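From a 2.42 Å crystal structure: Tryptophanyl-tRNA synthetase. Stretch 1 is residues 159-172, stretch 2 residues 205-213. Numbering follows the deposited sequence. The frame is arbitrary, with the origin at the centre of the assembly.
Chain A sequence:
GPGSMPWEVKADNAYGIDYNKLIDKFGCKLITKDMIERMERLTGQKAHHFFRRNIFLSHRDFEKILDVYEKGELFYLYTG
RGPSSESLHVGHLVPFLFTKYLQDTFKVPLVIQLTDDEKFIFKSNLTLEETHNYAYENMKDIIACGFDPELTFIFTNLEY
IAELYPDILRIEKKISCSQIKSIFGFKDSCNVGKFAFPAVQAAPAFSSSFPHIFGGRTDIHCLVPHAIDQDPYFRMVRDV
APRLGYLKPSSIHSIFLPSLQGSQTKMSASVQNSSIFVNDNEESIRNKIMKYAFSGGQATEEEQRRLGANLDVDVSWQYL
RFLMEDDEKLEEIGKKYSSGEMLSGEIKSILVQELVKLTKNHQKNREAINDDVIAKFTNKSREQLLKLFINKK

Stretch 1, residues 159-172: EYIAELYPDILRIE
Stretch 2 (205-213) AFSSSFPHI

Residues 159-172 are helical throughout, within a helix that extends beyond both ends of the stretch. The helix is kinked: the N atoms of Ala162, Glu163, Pro166 and Asp167 lack bonds to the preceding turn. Pro166 has no amide hydrogen to give. Regular bonding resumes at Ile168 N to Leu164 O, 2.9 Å. Phi/psi are -101/-20 at Glu159 and -117/8 at Tyr160, then stay near -65/-37, with Leu164 at -81/-21.

Stretch 2 is more irregular. Phe206 is extended (-118/135). Ser207 to Ser209 form a 3-10 segment (-67/-27, -51/-35, -70/0), in which Ser209 N bonds Phe206 O at 3.0 Å. Phe210 (-134/69) is at the N-cap position, and a helix starts at Pro211. The nearest CA atoms across the stretches are Leu164 CA and Ser209 CA, 5.5 Å apart. Contacts run broadly in opposite sequence order: Tyr160 and Glu163 meet residues 209-212, Asp167 meets Ser208 and Ser209, and Ile171 meets Phe206.

Asp167 (chi1 m, -77°) points toward stretch 2. Its OD2 accepts a very short hydrogen bond from Ser208 OG (chi1 p), 2.3 Å. Ser209 OG (chi1 m) lies 2.4 Å from the same Asp167 OD2, but its proton has another acceptor within reach. Asp167 OD1 takes a salt bridge from Arg170 NH1 at 3.0 Å.

Tyr160 (chi1 t, chi2 67°) donates from OH to Ser209 O, 2.9 Å. Its ring lies near parallel to that of Phe210 (chi1 m, chi2 -82°), planes at 18°, centroids 5.5 Å apart. The rings barely overlap; Tyr160 CE2 meets Phe210 CE1 at 3.6 Å.

Glu163 (chi1 m, chi2 m) OE2, a good carboxylate acceptor, takes the imidazole N-H of His212 NE2 (chi1 m, chi2 -49°), 3.2 Å, angle 141°. Leu164 (m, t) brings CD2 to 3.7 Å from Ser209 CB. Ile171 (m, t) places CD1 4.0 Å from Phe206 CE2 (chi1 m, chi2 -57°), an apolar contact at the ring edge.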

ATOM      1  N   GLU A 159       3.903  -9.767   3.341  1.00 25.49           N
ATOM      2  CA  GLU A 159       3.228 -10.971   2.903  1.00 25.45           C
ATOM      3  C   GLU A 159       1.723 -10.932   2.990  1.00 24.68           C
ATOM      4  O   GLU A 159       1.082 -11.684   2.288  1.00 24.41           O
ATOM      5  CB  GLU A 159       3.811 -12.171   3.608  1.00 26.21           C
ATOM      6  CG  GLU A 159       5.093 -12.604   2.924  1.00 28.52           C
ATOM      7  CD  GLU A 159       5.829 -13.670   3.657  1.00 31.31           C
ATOM      8  OE1 GLU A 159       5.421 -14.030   4.778  1.00 34.16           O
ATOM      9  OE2 GLU A 159       6.835 -14.143   3.095  1.00 34.22           O
ATOM     10  N   TYR A 160       1.174 -10.027   3.803  1.00 24.45           N
ATOM     11  CA  TYR A 160      -0.269  -9.949   4.059  1.00 24.11           C
ATOM     12  C   TYR A 160      -0.871  -8.642   3.587  1.00 23.95           C
ATOM     13  O   TYR A 160      -2.048  -8.386   3.835  1.00 23.96           O
ATOM     14  CB  TYR A 160      -0.527 -10.121   5.558  1.00 24.31           C
ATOM     15  CG  TYR A 160      -1.968 -10.408   5.948  1.00 23.85           C
ATOM     16  CD1 TYR A 160      -2.580 -11.595   5.590  1.00 23.66           C
ATOM     17  CD2 TYR A 160      -2.693  -9.504   6.709  1.00 22.73           C
ATOM     18  CE1 TYR A 160      -3.894 -11.866   5.951  1.00 23.36           C
ATOM     19  CE2 TYR A 160      -3.996  -9.748   7.052  1.00 23.65           C
ATOM     20  CZ  TYR A 160      -4.594 -10.937   6.682  1.00 24.12           C
ATOM     21  OH  TYR A 160      -5.896 -11.189   7.046  1.00 24.69           O
ATOM     22  N   ILE A 161      -0.083  -7.836   2.878  1.00 23.49           N
ATOM     23  CA  ILE A 161      -0.488  -6.499   2.486  1.00 23.36           C
ATOM     24  C   ILE A 161      -1.797  -6.474   1.678  1.00 24.28           C
ATOM     25  O   ILE A 161      -2.624  -5.583   1.857  1.00 24.53           O
ATOM     26  CB  ILE A 161       0.654  -5.761   1.698  1.00 23.05           C
ATOM     27  CG1 ILE A 161       0.238  -4.323   1.402  1.00 22.58           C
ATOM     28  CG2 ILE A 161       1.029  -6.478   0.417  1.00 22.20           C
ATOM     29  CD1 ILE A 161       0.046  -3.500   2.642  1.00 21.07           C
ATOM     30  N   ALA A 162      -1.975  -7.452   0.794  1.00 24.65           N
ATOM     31  CA  ALA A 162      -3.143  -7.510  -0.070  1.00 25.01           C
ATOM     32  C   ALA A 162      -4.404  -7.693   0.710  1.00 25.04           C
ATOM     33  O   ALA A 162      -5.419  -7.104   0.380  1.00 25.34           O
ATOM     34  CB  ALA A 162      -3.001  -8.647  -1.067  1.00 25.99           C
ATOM     35  N   GLU A 163      -4.364  -8.527   1.742  1.00 25.55           N
ATOM     36  CA  GLU A 163      -5.523  -8.670   2.630  1.00 25.23           C
ATOM     37  C   GLU A 163      -5.808  -7.370   3.393  1.00 24.90           C
ATOM     38  O   GLU A 163      -6.958  -7.068   3.665  1.00 24.82           O
ATOM     39  CB  GLU A 163      -5.325  -9.827   3.591  1.00 25.48           C
ATOM     40  CG  GLU A 163      -5.282 -11.204   2.911  1.00 26.68           C
ATOM     41  CD  GLU A 163      -6.636 -11.707   2.457  1.00 29.02           C
ATOM     42  OE1 GLU A 163      -7.673 -11.252   2.992  1.00 31.21           O
ATOM     43  OE2 GLU A 163      -6.661 -12.594   1.577  1.00 30.29           O
ATOM     44  N   LEU A 164      -4.780  -6.600   3.738  1.00 24.66           N
ATOM     45  CA  LEU A 164      -4.990  -5.310   4.426  1.00 24.78           C
ATOM     46  C   LEU A 164      -5.360  -4.148   3.481  1.00 24.94           C
ATOM     47  O   LEU A 164      -5.957  -3.142   3.911  1.00 24.41           O
ATOM     48  CB  LEU A 164      -3.738  -4.910   5.228  1.00 24.96           C
ATOM     49  CG  LEU A 164      -3.344  -5.876   6.375  1.00 24.62           C
ATOM     50  CD1 LEU A 164      -2.036  -5.441   7.010  1.00 21.43           C
ATOM     51  CD2 LEU A 164      -4.457  -5.997   7.406  1.00 23.03           C
ATOM     52  N   TYR A 165      -5.031  -4.286   2.197  1.00 24.46           N
ATOM     53  CA  TYR A 165      -5.116  -3.152   1.290  1.00 24.33           C
ATOM     54  C   TYR A 165      -6.509  -2.506   1.265  1.00 24.70           C
ATOM     55  O   TYR A 165      -6.600  -1.283   1.255  1.00 25.56           O
ATOM     56  CB  TYR A 165      -4.661  -3.533  -0.123  1.00 23.96           C
ATOM     57  CG  TYR A 165      -4.217  -2.367  -1.005  1.00 23.08           C
ATOM     58  CD1 TYR A 165      -3.644  -1.229  -0.473  1.00 22.49           C
ATOM     59  CD2 TYR A 165      -4.317  -2.446  -2.382  1.00 22.45           C
ATOM     60  CE1 TYR A 165      -3.214  -0.185  -1.289  1.00 20.95           C
ATOM     61  CE2 TYR A 165      -3.894  -1.388  -3.215  1.00 21.43           C
ATOM     62  CZ  TYR A 165      -3.344  -0.264  -2.649  1.00 20.74           C
ATOM     63  OH  TYR A 165      -2.903   0.790  -3.432  1.00 20.42           O
ATOM     64  N   PRO A 166      -7.594  -3.299   1.277  1.00 24.50           N
ATOM     65  CA  PRO A 166      -8.894  -2.621   1.201  1.00 24.97           C
ATOM     66  C   PRO A 166      -9.165  -1.683   2.372  1.00 25.23           C
ATOM     67  O   PRO A 166      -9.646  -0.578   2.166  1.00 25.94           O
ATOM     68  CB  PRO A 166      -9.900  -3.786   1.174  1.00 24.82           C
ATOM     69  CG  PRO A 166      -9.147  -4.906   0.591  1.00 23.88           C
ATOM     70  CD  PRO A 166      -7.742  -4.752   1.116  1.00 24.26           C
ATOM     71  N   ASP A 167      -8.825  -2.101   3.583  1.00 25.37           N
ATOM     72  CA  ASP A 167      -9.033  -1.258   4.751  1.00 25.17           C
ATOM     73  C   ASP A 167      -7.988  -0.164   4.823  1.00 24.99           C
ATOM     74  O   ASP A 167      -8.266   0.899   5.328  1.00 24.98           O
ATOM     75  CB  ASP A 167      -9.011  -2.085   6.028  1.00 25.42           C
ATOM     76  CG  ASP A 167     -10.297  -2.864   6.253  1.00 26.26           C
ATOM     77  OD1 ASP A 167     -11.321  -2.538   5.612  1.00 27.94           O
ATOM     78  OD2 ASP A 167     -10.290  -3.798   7.100  1.00 26.40           O
ATOM     79  N   ILE A 168      -6.783  -0.410   4.321  1.00 24.92           N
ATOM     80  CA  ILE A 168      -5.777   0.658   4.244  1.00 24.62           C
ATOM     81  C   ILE A 168      -6.338   1.791   3.403  1.00 24.76           C
ATOM     82  O   ILE A 168      -6.312   2.948   3.800  1.00 25.03           O
ATOM     83  CB  ILE A 168      -4.442   0.170   3.642  1.00 24.61           C
ATOM     84  CG1 ILE A 168      -3.750  -0.818   4.610  1.00 23.37           C
ATOM     85  CG2 ILE A 168      -3.517   1.374   3.308  1.00 24.24           C
ATOM     86  CD1 ILE A 168      -2.687  -1.678   3.967  1.00 19.56           C
ATOM     87  N   LEU A 169      -6.869   1.437   2.243  1.00 25.15           N
ATOM     88  CA  LEU A 169      -7.428   2.411   1.299  1.00 24.97           C
ATOM     89  C   LEU A 169      -8.623   3.191   1.880  1.00 25.31           C
ATOM     90  O   LEU A 169      -8.762   4.399   1.651  1.00 25.62           O
ATOM     91  CB  LEU A 169      -7.817   1.701  -0.006  1.00 24.39           C
ATOM     92  CG  LEU A 169      -6.653   1.280  -0.914  1.00 22.70           C
ATOM     93  CD1 LEU A 169      -7.139   0.353  -2.022  1.00 19.92           C
ATOM     94  CD2 LEU A 169      -5.939   2.513  -1.509  1.00 19.28           C
ATOM     95  N   ARG A 170      -9.482   2.490   2.621  1.00 25.34           N
ATOM     96  CA  ARG A 170     -10.652   3.086   3.268  1.00 24.94           C
ATOM     97  C   ARG A 170     -10.290   4.058   4.388  1.00 24.90           C
ATOM     98  O   ARG A 170     -10.933   5.087   4.566  1.00 25.60           O
ATOM     99  CB  ARG A 170     -11.544   1.993   3.839  1.00 24.87           C
ATOM    100  CG  ARG A 170     -12.337   1.253   2.802  1.00 24.53           C
ATOM    101  CD  ARG A 170     -12.987   0.008   3.399  1.00 24.34           C
ATOM    102  NE  ARG A 170     -13.642  -0.815   2.373  1.00 24.89           N
ATOM    103  CZ  ARG A 170     -13.472  -2.132   2.208  1.00 24.40           C
ATOM    104  NH1 ARG A 170     -12.679  -2.823   2.995  1.00 24.62           N
ATOM    105  NH2 ARG A 170     -14.114  -2.770   1.242  1.00 23.88           N
ATOM    106  N   ILE A 171      -9.265   3.731   5.151  1.00 25.05           N
ATOM    107  CA  ILE A 171      -8.728   4.651   6.158  1.00 24.96           C
ATOM    108  C   ILE A 171      -8.065   5.869   5.495  1.00 24.96           C
ATOM    109  O   ILE A 171      -8.232   6.985   5.937  1.00 24.84           O
ATOM    110  CB  ILE A 171      -7.683   3.955   7.042  1.00 24.99           C
ATOM    111  CG1 ILE A 171      -8.333   2.838   7.878  1.00 25.06           C
ATOM    112  CG2 ILE A 171      -6.995   4.975   7.954  1.00 24.53           C
ATOM    113  CD1 ILE A 171      -7.340   1.818   8.385  1.00 23.59           C
ATOM    114  N   GLU A 172      -7.314   5.642   4.429  1.00 25.03           N
ATOM    115  CA  GLU A 172      -6.561   6.718   3.776  1.00 25.22           C
ATOM    116  C   GLU A 172      -7.459   7.768   3.162  1.00 25.40           C
ATOM    117  O   GLU A 172      -7.161   8.962   3.231  1.00 25.59           O
ATOM    118  CB  GLU A 172      -5.601   6.144   2.739  1.00 25.13           C
ATOM    119  CG  GLU A 172      -4.429   5.499   3.404  1.00 25.74           C
ATOM    120  CD  GLU A 172      -3.459   4.847   2.461  1.00 28.82           C
ATOM    121  OE1 GLU A 172      -3.720   4.747   1.240  1.00 27.10           O
ATOM    122  OE2 GLU A 172      -2.404   4.405   2.988  1.00 33.31           O
ATOM    123  N   ALA A 205      -6.620  -3.351  13.356  1.00 22.69           N
ATOM    124  CA  ALA A 205      -7.580  -3.111  14.461  1.00 22.52           C
ATOM    125  C   ALA A 205      -9.061  -3.224  14.008  1.00 22.37           C
ATOM    126  O   ALA A 205      -9.968  -2.992  14.798  1.00 22.29           O
ATOM    127  CB  ALA A 205      -7.317  -1.798  15.129  1.00 21.31           C
ATOM    128  N   PHE A 206      -9.307  -3.558  12.739  1.00 22.65           N
ATOM    129  CA  PHE A 206     -10.677  -3.820  12.268  1.00 22.69           C
ATOM    130  C   PHE A 206     -10.787  -5.248  11.796  1.00 23.20           C
ATOM    131  O   PHE A 206      -9.942  -5.697  11.025  1.00 23.92           O
ATOM    132  CB  PHE A 206     -11.069  -2.941  11.087  1.00 22.20           C
ATOM    133  CG  PHE A 206     -11.046  -1.474  11.367  1.00 21.62           C
ATOM    134  CD1 PHE A 206     -11.800  -0.951  12.388  1.00 22.09           C
ATOM    135  CD2 PHE A 206     -10.326  -0.615  10.563  1.00 21.00           C
ATOM    136  CE1 PHE A 206     -11.791   0.401  12.647  1.00 22.24           C
ATOM    137  CE2 PHE A 206     -10.330   0.735  10.803  1.00 21.87           C
ATOM    138  CZ  PHE A 206     -11.050   1.246  11.859  1.00 22.25           C
ATOM    139  N   SER A 207     -11.861  -5.917  12.201  1.00 23.42           N
ATOM    140  CA  SER A 207     -12.061  -7.332  11.936  1.00 23.86           C
ATOM    141  C   SER A 207     -12.253  -7.637  10.465  1.00 24.48           C
ATOM    142  O   SER A 207     -11.977  -8.745  10.031  1.00 23.88           O
ATOM    143  CB  SER A 207     -13.284  -7.852  12.712  1.00 23.85           C
ATOM    144  OG  SER A 207     -14.479  -7.264  12.247  1.00 22.76           O
ATOM    145  N   SER A 208     -12.766  -6.665   9.711  1.00 25.41           N
ATOM    146  CA  SER A 208     -12.843  -6.816   8.274  1.00 26.31           C
ATOM    147  C   SER A 208     -11.471  -7.246   7.703  1.00 26.44           C
ATOM    148  O   SER A 208     -11.420  -8.045   6.770  1.00 26.61           O
ATOM    149  CB  SER A 208     -13.342  -5.531   7.584  1.00 26.37           C
ATOM    150  OG  SER A 208     -12.431  -4.445   7.752  1.00 27.26           O
ATOM    151  N   SER A 209     -10.376  -6.765   8.283  1.00 26.57           N
ATOM    152  CA  SER A 209      -9.030  -7.033   7.722  1.00 27.04           C
ATOM    153  C   SER A 209      -8.550  -8.476   7.854  1.00 27.23           C
ATOM    154  O   SER A 209      -7.433  -8.799   7.426  1.00 27.50           O
ATOM    155  CB  SER A 209      -8.013  -6.107   8.341  1.00 26.81           C
ATOM    156  OG  SER A 209      -8.241  -4.800   7.870  1.00 27.33           O
ATOM    157  N   PHE A 210      -9.385  -9.330   8.446  1.00 27.00           N
ATOM    158  CA  PHE A 210      -9.082 -10.754   8.589  1.00 26.95           C
ATOM    159  C   PHE A 210     -10.302 -11.573   8.193  1.00 26.82           C
ATOM    160  O   PHE A 210     -10.933 -12.194   9.040  1.00 26.08           O
ATOM    161  CB  PHE A 210      -8.651 -11.091  10.030  1.00 26.80           C
ATOM    162  CG  PHE A 210      -7.432 -10.358  10.477  1.00 26.31           C
ATOM    163  CD1 PHE A 210      -6.168 -10.817  10.128  1.00 26.50           C
ATOM    164  CD2 PHE A 210      -7.536  -9.188  11.206  1.00 24.47           C
ATOM    165  CE1 PHE A 210      -5.026 -10.135  10.521  1.00 25.79           C
ATOM    166  CE2 PHE A 210      -6.394  -8.505  11.593  1.00 25.02           C
ATOM    167  CZ  PHE A 210      -5.142  -8.980  11.253  1.00 24.78           C
ATOM    168  N   PRO A 211     -10.639 -11.568   6.890  1.00 27.02           N
ATOM    169  CA  PRO A 211     -11.783 -12.351   6.411  1.00 27.58           C
ATOM    170  C   PRO A 211     -11.692 -13.860   6.720  1.00 27.92           C
ATOM    171  O   PRO A 211     -12.725 -14.488   6.963  1.00 27.77           O
ATOM    172  CB  PRO A 211     -11.776 -12.093   4.897  1.00 27.26           C
ATOM    173  CG  PRO A 211     -10.411 -11.618   4.586  1.00 26.82           C
ATOM    174  CD  PRO A 211      -9.943 -10.895   5.786  1.00 27.00           C
ATOM    175  N   HIS A 212     -10.474 -14.418   6.746  1.00 28.45           N
ATOM    176  CA  HIS A 212     -10.292 -15.866   6.912  1.00 29.01           C
ATOM    177  C   HIS A 212     -10.347 -16.346   8.362  1.00 29.16           C
ATOM    178  O   HIS A 212     -10.195 -17.542   8.604  1.00 29.51           O
ATOM    179  CB  HIS A 212      -8.993 -16.369   6.272  1.00 29.40           C
ATOM    180  CG  HIS A 212      -8.790 -15.916   4.861  1.00 30.27           C
ATOM    181  ND1 HIS A 212      -9.762 -16.020   3.891  1.00 31.90           N
ATOM    182  CD2 HIS A 212      -7.716 -15.348   4.261  1.00 32.14           C
ATOM    183  CE1 HIS A 212      -9.299 -15.522   2.753  1.00 32.97           C
ATOM    184  NE2 HIS A 212      -8.056 -15.109   2.950  1.00 32.45           N
ATOM    185  N   ILE A 213     -10.561 -15.446   9.321  1.00 29.21           N
ATOM    186  CA  ILE A 213     -10.994 -15.874  10.666  1.00 29.17           C
ATOM    187  C   ILE A 213     -12.378 -15.373  11.062  1.00 28.63           C
ATOM    188  O   ILE A 213     -13.157 -16.128  11.651  1.00 27.95           O
ATOM    189  CB  ILE A 213      -9.995 -15.518  11.805  1.00 29.46           C
ATOM    190  CG1 ILE A 213      -8.994 -14.454  11.390  1.00 29.89           C
ATOM    191  CG2 ILE A 213      -9.216 -16.720  12.194  1.00 30.64           C
ATOM    192  CD1 ILE A 213      -7.812 -14.362  12.340  1.00 31.06           C
TER